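Local structure of phospholyase (Arthrobacter aurescens, 5G4I) at residues 108-113 and 293-298; 132-137 and 245-250; 392-397 and 432-437. The protein acts as a pyridoxal-phosphate-dependent phospholyase related to class III transaminases, and probably eliminates phosphate from O-phosphoethanolamine. All coordinates share one frame; numbering follows the deposited sequence.

Contact 1 of 3, residues 108-113 and 293-298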
loop_
_atom_site.group_PDB
_atom_site.type_symbol
_atom_site.label_atom_id
_atom_site.label_comp_id
_atom_site.label_asym_id
_atom_site.label_seq_id
_atom_site.Cartn_x
_atom_site.Cartn_y
_atom_site.Cartn_z
ATOM N N ASP A 108 -22.446 2.422 -12.215
ATOM C CA ASP A 108 -23.223 3.023 -13.308
ATOM C C ASP A 108 -22.666 4.322 -13.772
ATOM O O ASP A 108 -21.736 4.796 -13.272
ATOM C CB ASP A 108 -24.535 3.635 -12.869
ATOM C CG ASP A 108 -25.387 2.780 -12.244
ATOM O OD1 ASP A 108 -25.382 1.594 -12.599
ATOM O OD2 ASP A 108 -26.165 3.374 -11.429
ATOM N N GLY A 109 -23.381 4.930 -14.700
ATOM C CA GLY A 109 -22.981 6.283 -15.129
ATOM C C GLY A 109 -21.622 6.306 -15.837
ATOM O O GLY A 109 -21.175 5.398 -16.505
ATOM N N ALA A 110 -20.828 7.356 -15.517
ATOM C CA ALA A 110 -19.545 7.561 -16.148
ATOM C C ALA A 110 -18.358 6.853 -15.386
ATOM O O ALA A 110 -17.231 7.006 -15.788
ATOM C CB ALA A 110 -19.261 9.058 -16.212
ATOM N N LEU A 111 -18.718 6.080 -14.351
ATOM C CA LEU A 111 -17.679 5.329 -13.582
ATOM C C LEU A 111 -17.354 4.032 -14.272
ATOM O O LEU A 111 -18.055 3.001 -14.084
ATOM C CB LEU A 111 -18.159 5.180 -12.140
ATOM C CG LEU A 111 -18.275 6.459 -11.319
ATOM C CD1 LEU A 111 -19.021 6.277 -9.989
ATOM C CD2 LEU A 111 -16.889 7.080 -11.066
ATOM N N GLU A 112 -16.348 4.070 -15.138
ATOM C CA GLU A 112 -16.061 3.015 -16.090
ATOM C C GLU A 112 -14.609 2.702 -16.308
ATOM O O GLU A 112 -14.251 1.896 -17.158
ATOM C CB GLU A 112 -16.734 3.284 -17.433
ATOM C CG GLU A 112 -16.304 4.438 -18.119
ATOM C CD GLU A 112 -17.177 4.658 -19.399
ATOM O OE1 GLU A 112 -17.933 3.762 -19.869
ATOM O OE2 GLU A 112 -17.082 5.754 -19.919
ATOM N N ARG A 113 -13.688 3.206 -15.422
ATOM C CA ARG A 113 -12.274 2.841 -15.416
ATOM C C ARG A 113 -11.731 2.609 -13.962
ATOM O O ARG A 113 -12.374 3.105 -13.016
ATOM C CB ARG A 113 -11.414 3.948 -16.084
ATOM C CG ARG A 113 -11.677 4.151 -17.636
ATOM C CD ARG A 113 -11.370 2.951 -18.506
ATOM N NE ARG A 113 -11.577 3.347 -19.942
ATOM C CZ ARG A 113 -12.737 3.254 -20.581
ATOM N NH1 ARG A 113 -13.821 2.847 -20.000
ATOM N NH2 ARG A 113 -12.779 3.721 -21.861
ATOM N N VAL A 293 -11.934 3.913 -8.524
ATOM C CA VAL A 293 -12.837 3.835 -9.715
ATOM C C VAL A 293 -13.154 5.276 -10.178
ATOM O O VAL A 293 -13.406 6.176 -9.340
ATOM C CB VAL A 293 -14.093 2.968 -9.401
ATOM C CG1 VAL A 293 -15.188 3.165 -10.483
ATOM C CG2 VAL A 293 -13.710 1.515 -9.190
ATOM N N THR A 294 -13.030 5.528 -11.493
ATOM C CA THR A 294 -13.131 6.898 -12.016
ATOM C C THR A 294 -13.665 6.880 -13.454
ATOM O O THR A 294 -14.126 5.824 -13.963
ATOM C CB THR A 294 -11.833 7.677 -11.787
ATOM O OG1 THR A 294 -12.055 9.118 -11.982
ATOM C CG2 THR A 294 -10.702 7.212 -12.693
ATOM N N THR A 295 -13.672 8.081 -14.072
ATOM C CA THR A 295 -14.163 8.249 -15.422
ATOM C C THR A 295 -13.038 7.998 -16.440
ATOM O O THR A 295 -11.835 8.051 -16.184
ATOM C CB THR A 295 -14.704 9.686 -15.597
ATOM O OG1 THR A 295 -13.603 10.623 -15.566
ATOM C CG2 THR A 295 -15.710 10.043 -14.607
ATOM N N ALA A 296 -13.434 7.733 -17.684
ATOM C CA ALA A 296 -12.486 7.625 -18.786
ATOM C C ALA A 296 -11.649 8.882 -19.004
ATOM O O ALA A 296 -10.423 8.770 -19.160
ATOM C CB ALA A 296 -13.217 7.285 -20.078
ATOM N N GLU A 297 -12.250 10.046 -18.963
ATOM C CA GLU A 297 -11.511 11.273 -19.107
ATOM C C GLU A 297 -10.425 11.454 -18.039
ATOM O O GLU A 297 -9.307 11.796 -18.342
ATOM C CB GLU A 297 -12.495 12.438 -19.067
ATOM C CG GLU A 297 -11.892 13.840 -18.854
ATOM C CD GLU A 297 -12.933 14.872 -18.388
ATOM O OE1 GLU A 297 -13.752 15.267 -19.266
ATOM O OE2 GLU A 297 -12.950 15.228 -17.163
ATOM N N LEU A 298 -10.768 11.175 -16.757
ATOM C CA LEU A 298 -9.820 11.355 -15.663
ATOM C C LEU A 298 -8.673 10.338 -15.759
ATOM O O LEU A 298 -7.467 10.714 -15.515
ATOM C CB LEU A 298 -10.487 11.326 -14.245
ATOM C CG LEU A 298 -11.364 12.606 -13.976
ATOM C CD1 LEU A 298 -12.223 12.506 -12.727
ATOM C CD2 LEU A 298 -10.566 13.916 -13.874
HETATM O O HOH W 1 -16.320 7.744 -18.250
HETATM O O HOH W 2 -9.866 6.159 -20.526
#
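Thr294 O is gripped by two consecutive backbone amides, Glu112 N at 3.1 Å and Arg113 N at 3.0 Å, which reach the carbonyl from opposite faces of its plane. Two residues facing one across antiparallel strands define a classic beta bulge, and it lies at the outer strand 113-117 of the seven-stranded sheet of the large domain, where that strand begins its pairing with strand 290-294. The return bond of the pair is the straightest of the three: Thr294 N donates to Arg113 O at 2.9 Å with an N-H...O angle of 167°. Beside this pair the CA-H of Thr295 points at Ala110 O, 3.3 Å from CA to O. On the buried side Leu111 CB rests on Val293 CG1 at 4.0 Å, and both side chains continue onto strand 276-279, at Val277 and Met279 respectively.

Arg113 and Thr294 send their side chains to the same face of the sheet. The arginine chain bends at chi2 (-62°), turning CD off the extended path, and the guanidinium beyond lies over the start of helix 296-305, with Ala296 CB 4.0 Å above its plane and over its centre. Rotation of the group is probably further restrained because Glu112 O sits in the guanidinium plane and accepts from Arg113 NH1 at 3.0 Å, though NH1 itself stands above the plane of that carbonyl. Arg113 also packs on Ala25 of the second subunit, while the hydroxyl of Thr294 bonds to Glu275 O. Thr295 is the N-cap of the helix, its OG1 accepting from Leu298 N at 3.1 Å. One water joins the bulge to the first helical turn, donating to Ala110 O and to Glu112 OE2 and accepting from Ala296 N.

Contact 2 of 3, residues 132-137 and 245-250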
loop_
_atom_site.group_PDB
_atom_site.type_symbol
_atom_site.label_atom_id
_atom_site.label_comp_id
_atom_site.label_asym_id
_atom_site.label_seq_id
_atom_site.Cartn_x
_atom_site.Cartn_y
_atom_site.Cartn_z
ATOM N N ARG A 132 -5.737 16.780 -7.525
ATOM C CA ARG A 132 -4.851 18.040 -7.457
ATOM C C ARG A 132 -4.333 18.321 -8.867
ATOM O O ARG A 132 -4.352 19.537 -9.337
ATOM C CB ARG A 132 -3.642 17.729 -6.498
ATOM C CG ARG A 132 -2.940 18.859 -5.907
ATOM C CD ARG A 132 -1.823 18.378 -5.006
ATOM N NE ARG A 132 -2.249 17.475 -3.944
ATOM C CZ ARG A 132 -1.937 16.169 -3.825
ATOM N NH1 ARG A 132 -1.185 15.564 -4.665
ATOM N NH2 ARG A 132 -2.437 15.530 -2.758
ATOM N N GLN A 133 -3.883 17.341 -9.630
ATOM C CA GLN A 133 -3.349 17.594 -10.990
ATOM C C GLN A 133 -4.442 18.007 -11.970
ATOM O O GLN A 133 -4.235 18.924 -12.840
ATOM C CB GLN A 133 -2.662 16.357 -11.581
ATOM C CG GLN A 133 -1.424 15.845 -10.811
ATOM C CD GLN A 133 -0.617 14.795 -11.554
ATOM O OE1 GLN A 133 -0.895 14.505 -12.758
ATOM N NE2 GLN A 133 0.368 14.180 -10.893
ATOM N N HIS A 134 -5.639 17.425 -11.871
ATOM C CA HIS A 134 -6.729 17.754 -12.802
ATOM C C HIS A 134 -7.319 19.159 -12.554
ATOM O O HIS A 134 -7.549 19.926 -13.525
ATOM C CB HIS A 134 -7.902 16.755 -12.616
ATOM C CG HIS A 134 -9.103 17.094 -13.438
ATOM N ND1 HIS A 134 -10.241 17.711 -12.988
ATOM C CD2 HIS A 134 -9.256 16.922 -14.766
ATOM C CE1 HIS A 134 -11.070 17.924 -14.026
ATOM N NE2 HIS A 134 -10.487 17.449 -15.115
ATOM N N THR A 135 -7.519 19.530 -11.292
ATOM C CA THR A 135 -8.187 20.768 -10.907
ATOM C C THR A 135 -7.233 21.941 -10.977
ATOM O O THR A 135 -7.719 23.127 -11.138
ATOM C CB THR A 135 -8.792 20.702 -9.520
ATOM O OG1 THR A 135 -7.797 20.602 -8.486
ATOM C CG2 THR A 135 -9.886 19.619 -9.435
ATOM N N GLY A 136 -5.919 21.715 -10.805
ATOM C CA GLY A 136 -4.985 22.851 -10.632
ATOM C C GLY A 136 -5.119 23.575 -9.290
ATOM O O GLY A 136 -4.513 24.664 -9.078
ATOM N N ASN A 137 -5.897 23.000 -8.358
ATOM C CA ASN A 137 -6.150 23.502 -7.038
ATOM C C ASN A 137 -5.597 22.536 -5.966
ATOM O O ASN A 137 -5.326 21.338 -6.272
ATOM C CB ASN A 137 -7.682 23.698 -6.781
ATOM C CG ASN A 137 -8.356 24.719 -7.689
ATOM O OD1 ASN A 137 -9.585 24.612 -8.042
ATOM N ND2 ASN A 137 -7.590 25.666 -8.110
ATOM N N GLY A 245 -14.669 24.473 -9.277
ATOM C CA GLY A 245 -13.676 23.767 -10.061
ATOM C C GLY A 245 -13.089 22.506 -9.417
ATOM O O GLY A 245 -12.061 22.026 -9.869
ATOM N N GLY A 246 -13.775 21.991 -8.451
ATOM C CA GLY A 246 -13.321 20.784 -7.697
ATOM C C GLY A 246 -14.105 19.524 -8.042
ATOM O O GLY A 246 -15.084 19.530 -8.835
ATOM N N LEU A 247 -13.703 18.401 -7.409
ATOM C CA LEU A 247 -14.273 17.054 -7.610
ATOM C C LEU A 247 -14.778 16.500 -6.286
ATOM O O LEU A 247 -14.365 16.913 -5.197
ATOM C CB LEU A 247 -13.207 16.066 -8.178
ATOM C CG LEU A 247 -12.480 16.520 -9.458
ATOM C CD1 LEU A 247 -11.392 15.544 -9.885
ATOM C CD2 LEU A 247 -13.468 16.699 -10.604
ATOM N N VAL A 248 -15.613 15.488 -6.404
ATOM C CA VAL A 248 -16.140 14.746 -5.231
ATOM C C VAL A 248 -15.544 13.339 -5.177
ATOM O O VAL A 248 -15.593 12.597 -6.193
ATOM C CB VAL A 248 -17.683 14.647 -5.279
ATOM C CG1 VAL A 248 -18.181 13.780 -4.088
ATOM C CG2 VAL A 248 -18.312 16.051 -5.258
ATOM N N ILE A 249 -14.969 12.975 -4.002
ATOM C CA ILE A 249 -14.436 11.633 -3.752
ATOM C C ILE A 249 -15.364 10.966 -2.672
ATOM O O ILE A 249 -15.429 11.446 -1.535
ATOM C CB ILE A 249 -12.984 11.565 -3.231
ATOM C CG1 ILE A 249 -11.978 12.299 -4.175
ATOM C CG2 ILE A 249 -12.533 10.077 -3.055
ATOM C CD1 ILE A 249 -10.645 12.574 -3.513
ATOM N N SER A 250 -15.994 9.815 -3.031
ATOM C CA SER A 250 -16.631 8.952 -1.983
ATOM C C SER A 250 -15.644 7.896 -1.520
ATOM O O SER A 250 -15.252 7.032 -2.377
ATOM C CB SER A 250 -17.904 8.269 -2.507
ATOM O OG SER A 250 -18.531 7.527 -1.465
HETATM O O HOH W 3 -10.466 23.566 -11.607
#
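The imidazole of His134 is met obliquely by the methyl groups of Leu247, the two side chains crossing at about a right angle; the side chain of His134 also touches Glu297, Leu298 and Glu301 of helix 296-305. The other flat group, the carboxamide of Asn137, comes no nearer than 4.0 Å, from its OD1 to Gly245 O.

Between them Thr135 carries the contact with its methyl. With chi1 at 67°, OG1 stands between the backbone N and the carbonyl carbon, and CG2 is left anti to that carbon, directed at the opposite loop: it lies 3.3 Å from Gly245 O and 4.0 Å from both Gly246 CA and Leu247 CG. The hydroxyl is engaged mainly within its own helix end. OG1 accepts from Asn137 N at 3.1 Å, an ST turn, and also bonds back to Ala131 O and weakly to Ser213 OG. A water sits 2.8 Å from Thr135 O and 2.8 Å from Gly245 O, its protons contested by further acceptors nearby.

Both partners are places where a helix stops. Gly136 leaves helix 120-135 with positive phi, and Gly245 ends helix 233-243 in a Schellman motif at phi 83°, where a CB would point toward the 132-137 side. The arrangement thus sets one helix terminus against the turn feeding strand 247-251, in the alternating helix-and-strand large domain. That strand runs between 214-217 and 276-279, with Leu247 hydrogen-bonded through its backbone to Ser213 and Phe215 and its side chain on Leu276, while Arg132 on helix 120-135 reaches Thr152 of the second subunit.

Contact 3 of 3, residues 392-397 and 432-437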
loop_
_atom_site.group_PDB
_atom_site.type_symbol
_atom_site.label_atom_id
_atom_site.label_comp_id
_atom_site.label_asym_id
_atom_site.label_seq_id
_atom_site.Cartn_x
_atom_site.Cartn_y
_atom_site.Cartn_z
ATOM N N GLU A 392 -16.659 -4.257 27.341
ATOM C CA GLU A 392 -16.001 -5.338 28.070
ATOM C C GLU A 392 -16.997 -6.425 28.535
ATOM O O GLU A 392 -16.657 -7.638 28.523
ATOM C CB GLU A 392 -15.222 -4.736 29.239
ATOM C CG GLU A 392 -14.046 -3.856 28.824
ATOM C CD GLU A 392 -12.781 -4.604 28.352
ATOM O OE1 GLU A 392 -12.741 -5.824 28.494
ATOM O OE2 GLU A 392 -11.783 -3.862 27.976
ATOM N N ASP A 393 -18.194 -5.991 28.995
ATOM C CA ASP A 393 -19.205 -6.945 29.404
ATOM C C ASP A 393 -19.685 -7.887 28.245
ATOM O O ASP A 393 -19.829 -9.095 28.348
ATOM C CB ASP A 393 -20.414 -6.242 30.071
ATOM C CG ASP A 393 -21.411 -7.238 30.643
ATOM O OD1 ASP A 393 -21.025 -8.002 31.530
ATOM O OD2 ASP A 393 -22.509 -7.278 30.206
ATOM N N MET A 394 -19.859 -7.263 27.072
ATOM C CA MET A 394 -20.250 -8.030 25.896
ATOM C C MET A 394 -19.167 -9.044 25.508
ATOM O O MET A 394 -19.438 -10.178 25.176
ATOM C CB MET A 394 -20.532 -7.028 24.747
ATOM C CG MET A 394 -21.892 -6.340 24.899
ATOM S SD MET A 394 -23.363 -7.421 24.612
ATOM C CE MET A 394 -23.449 -7.430 22.799
ATOM N N ARG A 395 -17.864 -8.649 25.603
ATOM C CA ARG A 395 -16.773 -9.627 25.436
ATOM C C ARG A 395 -16.899 -10.829 26.386
ATOM O O ARG A 395 -16.759 -11.956 25.999
ATOM C CB ARG A 395 -15.372 -8.947 25.551
ATOM C CG ARG A 395 -14.180 -9.868 25.506
ATOM C CD ARG A 395 -12.832 -9.290 25.999
ATOM N NE ARG A 395 -13.010 -8.556 27.265
ATOM C CZ ARG A 395 -13.211 -9.158 28.463
ATOM N NH1 ARG A 395 -13.211 -10.479 28.608
ATOM N NH2 ARG A 395 -13.359 -8.405 29.525
ATOM N N GLU A 396 -17.123 -10.496 27.701
ATOM C CA GLU A 396 -17.307 -11.590 28.671
ATOM C C GLU A 396 -18.458 -12.543 28.324
ATOM O O GLU A 396 -18.336 -13.748 28.470
ATOM C CB GLU A 396 -17.474 -11.036 30.118
ATOM C CG GLU A 396 -16.161 -10.547 30.699
ATOM C CD GLU A 396 -15.200 -11.678 31.186
ATOM O OE1 GLU A 396 -15.627 -12.829 31.559
ATOM O OE2 GLU A 396 -13.979 -11.443 31.188
ATOM N N ARG A 397 -19.491 -11.959 27.713
ATOM C CA ARG A 397 -20.663 -12.697 27.212
ATOM C C ARG A 397 -20.463 -13.419 25.870
ATOM O O ARG A 397 -21.324 -14.130 25.386
ATOM C CB ARG A 397 -21.886 -11.740 27.117
ATOM C CG ARG A 397 -22.430 -11.179 28.472
ATOM C CD ARG A 397 -23.430 -10.074 28.276
ATOM N NE ARG A 397 -24.062 -9.640 29.543
ATOM C CZ ARG A 397 -25.038 -10.309 30.168
ATOM N NH1 ARG A 397 -25.607 -11.379 29.638
ATOM N NH2 ARG A 397 -25.478 -9.838 31.339
ATOM N N GLU A 432 -29.211 -6.296 25.327
ATOM C CA GLU A 432 -30.274 -5.952 26.319
ATOM C C GLU A 432 -29.955 -6.368 27.746
ATOM O O GLU A 432 -30.165 -5.537 28.644
ATOM C CB GLU A 432 -31.609 -6.575 25.931
ATOM C CG GLU A 432 -32.151 -5.917 24.690
ATOM C CD GLU A 432 -33.783 -5.979 24.677
ATOM O OE1 GLU A 432 -34.389 -5.177 25.422
ATOM O OE2 GLU A 432 -34.245 -6.752 23.940
ATOM N N LEU A 433 -29.434 -7.552 27.936
ATOM C CA LEU A 433 -29.035 -8.000 29.258
ATOM C C LEU A 433 -27.871 -7.180 29.824
ATOM O O LEU A 433 -27.830 -6.802 31.030
ATOM C CB LEU A 433 -28.750 -9.479 29.250
ATOM C CG LEU A 433 -29.968 -10.403 28.932
ATOM C CD1 LEU A 433 -29.491 -11.771 28.652
ATOM C CD2 LEU A 433 -31.073 -10.356 30.002
ATOM N N SER A 434 -26.914 -6.838 28.976
ATOM C CA SER A 434 -25.829 -5.948 29.381
ATOM C C SER A 434 -26.313 -4.545 29.817
ATOM O O SER A 434 -25.874 -3.994 30.878
ATOM C CB SER A 434 -24.760 -5.957 28.223
ATOM O OG SER A 434 -23.544 -5.320 28.735
ATOM N N LEU A 435 -27.157 -3.886 29.052
ATOM C CA LEU A 435 -27.780 -2.603 29.352
ATOM C C LEU A 435 -28.503 -2.684 30.724
ATOM O O LEU A 435 -28.409 -1.748 31.575
ATOM C CB LEU A 435 -28.710 -2.123 28.263
ATOM C CG LEU A 435 -28.006 -1.574 27.019
ATOM C CD1 LEU A 435 -29.023 -1.493 25.896
ATOM C CD2 LEU A 435 -27.378 -0.214 27.211
ATOM N N ALA A 436 -29.204 -3.788 30.923
ATOM C CA ALA A 436 -29.994 -3.894 32.143
ATOM C C ALA A 436 -29.084 -3.975 33.365
ATOM O O ALA A 436 -29.540 -3.627 34.454
ATOM C CB ALA A 436 -30.932 -5.077 32.060
ATOM N N SER A 437 -27.841 -4.419 33.224
ATOM C CA SER A 437 -26.871 -4.507 34.298
ATOM C C SER A 437 -26.202 -3.163 34.682
ATOM O O SER A 437 -25.453 -3.101 35.700
ATOM C CB SER A 437 -25.761 -5.454 33.882
ATOM O OG SER A 437 -26.136 -6.779 34.080
HETATM O O HOH W 4 -23.800 -7.843 32.811
#
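First torsions carry CG of Asp393 and OG of Ser434 toward each other: CG of Asp393 is anti to its backbone N (chi1 -174°), and OG of Ser434 is anti to its own (chi1 -167°). The hydroxyl donates to Asp393 OD2 at 2.7 Å, using the anti lone pair of that oxygen. This is a helix-helix contact near the C-terminal ends of helices 384-396 and 421-436, and the carboxylate oxygen is its polar hub. Arg397, one turn beyond Asp393, brings NE to the same OD2 at 2.9 Å on the syn side but tilted out of the carboxylate plane, closing a salt bridge with an N-H...O angle of 155°. OD2 lies in the guanidinium plane, at its edge.

One face of that guanidinium is laid on the backbone of the second helix, with Leu433 C and Ser434 N each 3.8 Å from its plane and offset toward the rim. Leu433 crosses the arginine at about a right angle, its CB 3.7 Å from Arg397 NH1. At the edge, a water accepts from Arg397 NH2 at 3.0 Å and lies 2.9 Å from Ser437 OG; Arg397 NH1 turns instead to Gln430 OE1. An alanine in place of Arg397 would probably leave Asp393 OD2 without its ionic mate, deprive Gln430 of a donor and open a gap over Leu433.

Away from this interface, Arg395 links Glu392 and Glu396 in a separate salt-bridge network. On the inner side Met394 SD touches Ser434 CB at 4.1 Å. From there the methionine continues onto Val399 and Ile401 of strand 399-404, Ser434 and Leu435 pack on Leu390 of helix 384-396, and Leu435 and Glu432 touch Ile352 of helix 334-355.

How the contacts relate
Contacts 1 and 2 both reach the same sheet and lie 15 Å apart between centres; they touch directly, Leu298 CD1 of the first being 4.2 Å from Leu247 CD1 of the second. Glu275 also ties them, its backbone O bonding to Thr294 OG1 and its OE1 to Val248 N. Contact 3 stands on the other side of the chain's centre, about 47 Å from contact 1 and 46 Å from contact 2, again between centres. All three lie away from the pyridoxal phosphate, yet contact 2 is at the far end of elements that reach it: helix 120-135 starts at the cofactor-binding Gly120 and Ser121, and strand 247-251 ends at Asp251 of the pocket.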